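Local coordinates for NudC domain-containing protein 2 (Mus musculus, PDB 2RH0) that may regulate the LIS1/dynein pathway by stabilizing LIS1 together with the Hsp90 chaperone, at residues T13-Q17 with I27-V31. Numbering follows the deposited sequence.
Sequences TPWGQ and IEVQV
Three groups of segment 13-17 close on Glu28 O: the Gln17 N-H binds it at 3.1 Å in the carbonyl plane, Gly16 CA sends it a C-H...O contact of 3.4 Å, and the edge of the Trp15 indole, at CE3 and CZ3, lies against it. Glu28 N returns a straight bond to Gln17 O (2.8 Å, 166° at the hydrogen), which completes a hydrogen-bonded antiparallel pair, and Gln30 N bonds Trp15 O just beyond the bridge between Gly16 and Val29. A beta carbon on Gly16 would run into Glu28 O. The indole works on the apolar side: its six-membered ring meets Ile27 obliquely, Trp15 CH2 to Ile27 CG2 3.6 Å, and Val29 CG2 approaches Trp15 CE3. Ile27 CG2 is anti to the backbone N (CG1 at chi1 -45°), which turns this methyl to the ring. Ile58 and Leu59 extend the cluster, and Trp15 NE1 bonds Tyr105 OH of the second subunit. Replacing Trp15 by an alanine would probably strip Ile27 CG2 and Val29 CG2 of the indole they pack against and leave that tyrosine hydroxyl without this N-H donor. Among the side chains on the other face, Glu28 OE2 bonds Tyr19 OH. Backbone bonds thus set the register of this CS-domain hairpin, while one tryptophan ties its apolar face to the dimer interface, where strand 24-30 continues the sheet into the second subunit.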
loop_
_atom_site.group_PDB
_atom_site.type_symbol
_atom_site.label_atom_id
_atom_site.label_comp_id
_atom_site.label_asym_id
_atom_site.label_seq_id
_atom_site.Cartn_x
_atom_site.Cartn_y
_atom_site.Cartn_z
ATOM N N THR A 13 -1.319 10.374 -3.095
ATOM C CA THR A 13 -1.227 11.844 -3.090
ATOM C C THR A 13 0.034 12.136 -3.887
ATOM O O THR A 13 0.759 11.194 -4.225
ATOM C CB THR A 13 -1.032 12.404 -1.655
ATOM O OG1 THR A 13 0.245 11.961 -1.179
ATOM C CG2 THR A 13 -2.157 11.954 -0.674
ATOM N N PRO A 14 0.288 13.410 -4.221
ATOM C CA PRO A 14 1.504 13.755 -4.949
ATOM C C PRO A 14 2.803 13.423 -4.214
ATOM O O PRO A 14 3.796 13.159 -4.880
ATOM C CB PRO A 14 1.385 15.258 -5.166
ATOM C CG PRO A 14 -0.047 15.569 -5.007
ATOM C CD PRO A 14 -0.567 14.579 -4.003
ATOM N N TRP A 15 2.795 13.401 -2.872
ATOM C CA TRP A 15 4.014 13.101 -2.058
ATOM C C TRP A 15 4.034 11.730 -1.476
ATOM O O TRP A 15 5.022 11.356 -0.865
ATOM C CB TRP A 15 4.231 14.117 -0.901
ATOM C CG TRP A 15 2.988 14.563 -0.307
ATOM C CD1 TRP A 15 2.369 15.751 -0.529
ATOM C CD2 TRP A 15 2.124 13.808 0.565
ATOM N NE1 TRP A 15 1.176 15.799 0.157
ATOM C CE2 TRP A 15 1.007 14.625 0.846
ATOM C CE3 TRP A 15 2.198 12.531 1.151
ATOM C CZ2 TRP A 15 -0.035 14.208 1.674
ATOM C CZ3 TRP A 15 1.148 12.107 1.965
ATOM C CH2 TRP A 15 0.047 12.938 2.222
ATOM N N GLY A 16 2.954 10.972 -1.631
ATOM C CA GLY A 16 2.919 9.608 -1.134
ATOM C C GLY A 16 1.518 9.040 -1.008
ATOM O O GLY A 16 0.798 8.969 -1.995
ATOM N N GLN A 17 1.125 8.613 0.198
ATOM C CA GLN A 17 -0.203 8.075 0.399
ATOM C C GLN A 17 -0.605 8.132 1.855
ATOM O O GLN A 17 0.245 8.353 2.749
ATOM C CB GLN A 17 -0.298 6.655 -0.127
ATOM C CG GLN A 17 0.656 5.661 0.495
ATOM C CD GLN A 17 0.680 4.264 -0.190
ATOM O OE1 GLN A 17 1.169 3.326 0.398
ATOM N NE2 GLN A 17 0.172 4.144 -1.410
ATOM N N ILE A 27 0.175 8.385 7.470
ATOM C CA ILE A 27 0.596 9.299 6.405
ATOM C C ILE A 27 1.999 8.909 6.040
ATOM O O ILE A 27 2.885 8.995 6.874
ATOM C CB ILE A 27 0.571 10.818 6.823
ATOM C CG1 ILE A 27 -0.726 11.159 7.567
ATOM C CG2 ILE A 27 0.766 11.734 5.568
ATOM C CD1 ILE A 27 -0.745 12.564 8.139
ATOM N N GLU A 28 2.203 8.472 4.795
ATOM C CA GLU A 28 3.514 8.135 4.301
ATOM C C GLU A 28 3.981 9.138 3.268
ATOM O O GLU A 28 3.400 9.253 2.190
ATOM C CB GLU A 28 3.499 6.696 3.721
ATOM C CG GLU A 28 3.070 5.658 4.778
ATOM C CD GLU A 28 3.206 4.245 4.333
ATOM O OE1 GLU A 28 3.414 4.022 3.124
ATOM O OE2 GLU A 28 3.097 3.362 5.211
ATOM N N VAL A 29 5.057 9.846 3.582
ATOM C CA VAL A 29 5.548 10.966 2.770
ATOM C C VAL A 29 6.917 10.622 2.201
ATOM O O VAL A 29 7.847 10.452 2.950
ATOM C CB VAL A 29 5.617 12.253 3.641
ATOM C CG1 VAL A 29 5.968 13.515 2.813
ATOM C CG2 VAL A 29 4.292 12.427 4.411
ATOM N N GLN A 30 7.028 10.452 0.882
ATOM C CA GLN A 30 8.320 10.215 0.257
ATOM C C GLN A 30 9.230 11.417 0.418
ATOM O O GLN A 30 8.808 12.552 0.266
ATOM C CB GLN A 30 8.159 9.896 -1.229
ATOM C CG GLN A 30 7.456 8.552 -1.476
ATOM C CD GLN A 30 8.278 7.376 -1.002
ATOM O OE1 GLN A 30 9.470 7.291 -1.313
ATOM N NE2 GLN A 30 7.657 6.464 -0.242
ATOM N N VAL A 31 10.471 11.166 0.804
ATOM C CA VAL A 31 11.448 12.235 0.947
ATOM C C VAL A 31 12.707 11.854 0.163
ATOM O O VAL A 31 12.891 10.677 -0.174
ATOM C CB VAL A 31 11.748 12.556 2.448
ATOM C CG1 VAL A 31 10.473 13.030 3.126
ATOM C CG2 VAL A 31 12.345 11.351 3.204
#